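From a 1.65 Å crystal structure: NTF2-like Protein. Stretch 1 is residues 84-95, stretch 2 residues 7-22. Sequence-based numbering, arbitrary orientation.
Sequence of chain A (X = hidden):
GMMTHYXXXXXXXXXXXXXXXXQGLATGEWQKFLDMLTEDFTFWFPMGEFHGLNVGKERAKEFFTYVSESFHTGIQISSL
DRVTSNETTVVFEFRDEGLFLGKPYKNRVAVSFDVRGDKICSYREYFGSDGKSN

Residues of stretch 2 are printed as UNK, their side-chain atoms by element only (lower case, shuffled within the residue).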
# COMPACT_ATOMS: atom_id res chain seq x y z
N THR A 84 -9.57 2.70 -0.52
CA THR A 84 -10.24 1.60 0.18
C THR A 84 -10.30 1.90 1.66
O THR A 84 -9.50 2.66 2.17
CB THR A 84 -9.48 0.26 -0.04
OG1 THR A 84 -8.12 0.43 0.35
CG2 THR A 84 -9.55 -0.23 -1.53
N SER A 85 -11.29 1.32 2.34
CA SER A 85 -11.42 1.57 3.78
C SER A 85 -12.04 0.41 4.53
O SER A 85 -12.56 -0.56 3.97
CB SER A 85 -12.20 2.87 4.06
OG SER A 85 -13.57 2.81 3.71
N ASN A 86 -11.97 0.58 5.83
CA ASN A 86 -12.70 -0.27 6.80
C ASN A 86 -13.23 0.65 7.91
O ASN A 86 -13.41 1.84 7.69
CB ASN A 86 -11.87 -1.45 7.30
CG ASN A 86 -10.61 -1.06 8.07
OD1 ASN A 86 -10.55 -0.01 8.69
ND2 ASN A 86 -9.60 -1.97 8.09
N GLU A 87 -13.49 0.09 9.10
CA GLU A 87 -14.08 0.91 10.17
C GLU A 87 -13.16 2.06 10.62
O GLU A 87 -13.64 3.08 11.06
CB GLU A 87 -14.44 0.06 11.39
CG GLU A 87 -15.56 -0.90 11.15
CD GLU A 87 -16.03 -1.54 12.44
OE1 GLU A 87 -15.31 -1.43 13.45
OE2 GLU A 87 -17.12 -2.16 12.45
N THR A 88 -11.85 1.87 10.47
CA THR A 88 -10.86 2.80 11.01
C THR A 88 -9.72 3.27 10.09
O THR A 88 -9.12 4.27 10.35
CB THR A 88 -10.22 2.27 12.33
OG1 THR A 88 -9.42 1.12 12.06
CG2 THR A 88 -11.31 1.89 13.31
N THR A 89 -9.51 2.57 8.98
CA THR A 89 -8.33 2.76 8.14
C THR A 89 -8.78 3.09 6.73
O THR A 89 -9.76 2.51 6.22
CB THR A 89 -7.47 1.47 8.09
OG1 THR A 89 -7.06 1.09 9.41
CG2 THR A 89 -6.22 1.64 7.25
N VAL A 90 -8.04 4.00 6.11
CA VAL A 90 -8.24 4.33 4.68
C VAL A 90 -6.91 4.29 3.98
O VAL A 90 -5.89 4.79 4.50
CB VAL A 90 -8.87 5.71 4.47
CG1 VAL A 90 -9.23 5.87 3.03
CG2 VAL A 90 -10.13 5.88 5.38
N VAL A 91 -6.90 3.67 2.81
CA VAL A 91 -5.68 3.62 1.99
C VAL A 91 -5.97 4.29 0.67
O VAL A 91 -7.02 4.08 0.05
CB VAL A 91 -5.21 2.16 1.67
CG1 VAL A 91 -3.93 2.13 0.79
CG2 VAL A 91 -4.99 1.33 2.93
N PHE A 92 -5.02 5.14 0.31
CA PHE A 92 -5.00 5.90 -0.93
C PHE A 92 -3.86 5.37 -1.78
O PHE A 92 -2.71 5.45 -1.40
CB PHE A 92 -4.75 7.38 -0.59
CG PHE A 92 -5.84 8.01 0.21
CD1 PHE A 92 -5.82 7.93 1.63
CD2 PHE A 92 -6.89 8.68 -0.40
CE1 PHE A 92 -6.82 8.49 2.37
CE2 PHE A 92 -7.89 9.25 0.36
CZ PHE A 92 -7.86 9.15 1.74
N GLU A 93 -4.21 4.84 -2.95
CA GLU A 93 -3.25 4.38 -3.93
C GLU A 93 -3.23 5.44 -5.02
O GLU A 93 -4.25 5.69 -5.71
CB GLU A 93 -3.62 3.03 -4.53
CG GLU A 93 -3.58 1.85 -3.58
CD GLU A 93 -4.03 0.58 -4.26
OE1 GLU A 93 -3.39 0.22 -5.30
OE2 GLU A 93 -5.00 -0.05 -3.76
N PHE A 94 -2.06 6.04 -5.17
CA PHE A 94 -1.89 7.19 -6.07
C PHE A 94 -0.58 7.18 -6.88
O PHE A 94 0.35 6.39 -6.65
CB PHE A 94 -2.11 8.52 -5.33
CG PHE A 94 -1.07 8.85 -4.30
CD1 PHE A 94 -1.21 8.45 -2.97
CD2 PHE A 94 0.06 9.57 -4.65
CE1 PHE A 94 -0.24 8.77 -2.04
CE2 PHE A 94 1.03 9.87 -3.72
CZ PHE A 94 0.88 9.47 -2.41
N ARG A 95 -0.54 8.08 -7.86
CA ARG A 95 0.65 8.30 -8.73
C ARG A 95 1.05 9.74 -8.55
O ARG A 95 0.18 10.62 -8.49
CB ARG A 95 0.33 7.99 -10.22
CG ARG A 95 0.02 6.51 -10.52
CD ARG A 95 -0.66 6.26 -11.86
NE ARG A 95 0.16 6.84 -12.94
CZ ARG A 95 -0.10 8.01 -13.54
NH1 ARG A 95 -1.16 8.73 -13.20
NH2 ARG A 95 0.72 8.46 -14.50
N UNK A 7 -22.59 8.82 6.80
CA UNK A 7 -22.19 8.67 8.23
C UNK A 7 -20.82 8.02 8.39
O UNK A 7 -20.35 7.80 9.49
c UNK A 7 -23.22 7.84 9.01
o UNK A 7 -23.46 6.58 8.42
N UNK A 8 -20.20 7.72 7.25
CA UNK A 8 -18.83 7.15 7.21
C UNK A 8 -17.76 8.22 7.54
O UNK A 8 -17.18 8.88 6.68
c UNK A 8 -17.45 5.52 5.82
o UNK A 8 -17.42 4.66 4.89
o UNK A 8 -16.56 5.67 6.67
c UNK A 8 -18.62 6.48 5.84
N UNK A 9 -17.49 8.36 8.83
CA UNK A 9 -16.63 9.42 9.37
C UNK A 9 -15.20 9.09 9.01
O UNK A 9 -14.37 9.98 8.77
o UNK A 9 -16.03 11.66 11.48
c UNK A 9 -15.80 10.44 11.54
c UNK A 9 -16.73 9.45 10.90
n UNK A 9 -14.78 9.93 12.25
N UNK A 10 -14.93 7.80 8.96
CA UNK A 10 -13.57 7.35 8.63
C UNK A 10 -13.16 7.87 7.24
O UNK A 10 -12.10 8.47 7.07
c UNK A 10 -12.11 5.30 8.25
o UNK A 10 -13.55 5.49 10.22
c UNK A 10 -13.43 5.81 8.81
N UNK A 11 -14.02 7.63 6.27
CA UNK A 11 -13.79 8.08 4.90
C UNK A 11 -13.74 9.60 4.83
O UNK A 11 -12.85 10.19 4.20
c UNK A 11 -14.55 6.31 3.12
c UNK A 11 -13.23 6.47 2.33
c UNK A 11 -15.71 6.07 2.16
c UNK A 11 -14.84 7.57 3.93
N UNK A 12 -14.70 10.25 5.50
CA UNK A 12 -14.78 11.69 5.48
C UNK A 12 -13.49 12.33 5.99
O UNK A 12 -12.86 13.16 5.33
c UNK A 12 -16.19 13.68 6.15
c UNK A 12 -15.98 12.19 6.29
c UNK A 12 -17.73 15.60 6.66
c UNK A 12 -17.58 14.09 6.62
n UNK A 12 -16.86 16.18 7.72
N UNK A 13 -13.10 11.91 7.17
CA UNK A 13 -11.91 12.46 7.84
C UNK A 13 -10.65 12.16 7.03
O UNK A 13 -9.82 13.03 6.81
c UNK A 13 -11.79 11.97 9.30
c UNK A 13 -12.91 12.54 10.11
c UNK A 13 -10.43 12.35 9.90
N UNK A 14 -10.52 10.92 6.59
CA UNK A 14 -9.33 10.52 5.76
C UNK A 14 -9.24 11.38 4.50
O UNK A 14 -8.15 11.86 4.11
c UNK A 14 -9.35 9.01 5.39
N UNK A 15 -10.38 11.57 3.85
CA UNK A 15 -10.38 12.37 2.61
C UNK A 15 -9.96 13.79 2.92
O UNK A 15 -9.27 14.43 2.11
c UNK A 15 -11.68 10.01 -0.90
c UNK A 15 -12.71 10.11 1.03
c UNK A 15 -11.73 12.37 1.87
c UNK A 15 -11.93 11.21 0.93
n UNK A 15 -11.31 11.12 -0.30
n UNK A 15 -12.54 9.38 -0.12
N UNK A 16 -10.36 14.31 4.07
CA UNK A 16 -9.96 15.67 4.42
C UNK A 16 -8.47 15.69 4.63
O UNK A 16 -7.77 16.58 4.17
o UNK A 16 -9.78 19.05 4.06
c UNK A 16 -10.29 17.65 5.97
c UNK A 16 -10.68 16.21 5.66
c UNK A 16 -10.65 18.61 4.83
n UNK A 16 -11.93 18.90 4.70
N UNK A 17 -7.97 14.70 5.35
CA UNK A 17 -6.52 14.55 5.53
C UNK A 17 -5.76 14.47 4.22
O UNK A 17 -4.68 15.08 4.07
N UNK A 18 -6.35 13.76 3.26
CA UNK A 18 -5.68 13.56 1.97
C UNK A 18 -5.64 14.87 1.19
O UNK A 18 -4.67 15.19 0.53
c UNK A 18 -6.29 12.44 1.13
c UNK A 18 -3.49 10.90 -1.71
c UNK A 18 -5.33 11.90 0.12
c UNK A 18 -4.56 11.68 -2.15
c UNK A 18 -3.35 10.63 -0.37
c UNK A 18 -5.48 12.17 -1.22
c UNK A 18 -4.24 11.13 0.54
N UNK A 19 -6.68 15.68 1.34
CA UNK A 19 -6.66 17.03 0.75
C UNK A 19 -5.50 17.83 1.32
O UNK A 19 -4.77 18.46 0.59
c UNK A 19 -9.16 17.76 -1.18
o UNK A 19 -9.14 16.94 -2.12
c UNK A 19 -7.97 17.76 1.03
c UNK A 19 -9.12 17.23 0.23
o UNK A 19 -9.18 18.99 -1.36
N UNK A 20 -5.35 17.84 2.63
CA UNK A 20 -4.27 18.62 3.27
C UNK A 20 -2.88 18.04 2.94
O UNK A 20 -1.89 18.77 2.85
c UNK A 20 -7.90 21.24 5.62
c UNK A 20 -6.05 20.65 4.24
c UNK A 20 -6.40 19.47 6.26
c UNK A 20 -7.52 20.26 6.52
c UNK A 20 -5.65 19.67 5.11
c UNK A 20 -7.16 21.44 4.49
c UNK A 20 -4.45 18.83 4.79
N UNK A 21 -2.86 16.74 2.70
CA UNK A 21 -1.61 16.02 2.33
C UNK A 21 -1.22 16.43 0.89
O UNK A 21 -0.08 16.77 0.60
c UNK A 21 -0.78 13.02 0.77
c UNK A 21 -0.70 13.67 1.99
c UNK A 21 0.24 12.18 0.34
c UNK A 21 1.45 12.57 2.36
c UNK A 21 0.41 13.42 2.80
c UNK A 21 -1.84 14.51 2.45
c UNK A 21 1.32 11.96 1.11
N UNK A 22 -2.23 16.49 0.04
CA UNK A 22 -2.05 16.92 -1.35
C UNK A 22 -1.45 18.34 -1.34
O UNK A 22 -0.48 18.63 -2.03
c UNK A 22 -3.39 16.89 -2.13
c UNK A 22 -3.28 17.57 -3.52
o UNK A 22 -3.81 15.53 -2.28
O HOH W 1 -14.55 3.85 6.04

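Position 7 has one carbon and one oxygen, out of reach. It is S7.

Position 8 has two carbons, the second carrying two oxygens. One oxygen accepts from the backbone N of position 11, capping the helix. This is D8. A water donates to D8 OD1 (2.8 Å) and to N86 O (2.8 Å), and accepts from S85 OG (2.7 Å).

Position 9 has two carbons, the second bearing oxygen and nitrogen; no contact. N9.

Position 10 has a carbon carrying one oxygen and one carbon, and points toward the strand. The oxygen donates to E87 O, and the methyl lies against V90. It is T10; OG1 to E87 O is 2.6 Å.

Position 11 has four carbons, forked at the second. The fork carbon approaches S85 and a methyl approaches V90. This is L11, with V90 CG1 4.1 Å from L11 CD2.

Position 12 is four carbons in a row ending in nitrogen, pointing away. K12.

Position 13 has three carbons, branched at the first; no contact. V13.

Position 14 has a single carbon, CB, 3.2 Å from V90 CG2. It is A14.

Position 15 has a carbon and a five-membered ring of three carbons and two nitrogens. The edge of F92 meets its face. It is H15; planes at 90°.

Position 16 has three carbons, the third carrying oxygen and nitrogen, pointing away. Q16.

Position 17 has no side-chain atoms and is G17.

Position 18 is a carbon and a six-carbon ring, lying over F92 and reaching F94. It is F18. The F18 and F92 rings form an offset stack, planes at 4°, with F92 CG 3.5 Å from F18 CD1.

Position 19 has three carbons, the third with two oxygens, out of reach. E19.

Position 20 is a carbon and a six-carbon ring, out of reach. F20.

Position 21 has the same composition but points toward the strand and meets F94. It is F21, with CE2 3.9 Å from F94 CZ.

Position 22 has a carbon carrying oxygen and carbon. The oxygen donates to F18 O. T22.

The helix crosses the strand at -44°. S85, V90, F92 and F94 point toward it. The backbones lie closest at T10 and A14, with CA atoms 5.8 Å apart at T88–T10 and 6.4 Å at V90–A14. The spacing widens to 8.2 Å at F92–F18, where stacked rings fill the gap. The contact is mainly apolar, with one direct hydrogen bond at its T10 end.

Stretch 2, residues 7-22: SDNTLKVAHQGFEFFT
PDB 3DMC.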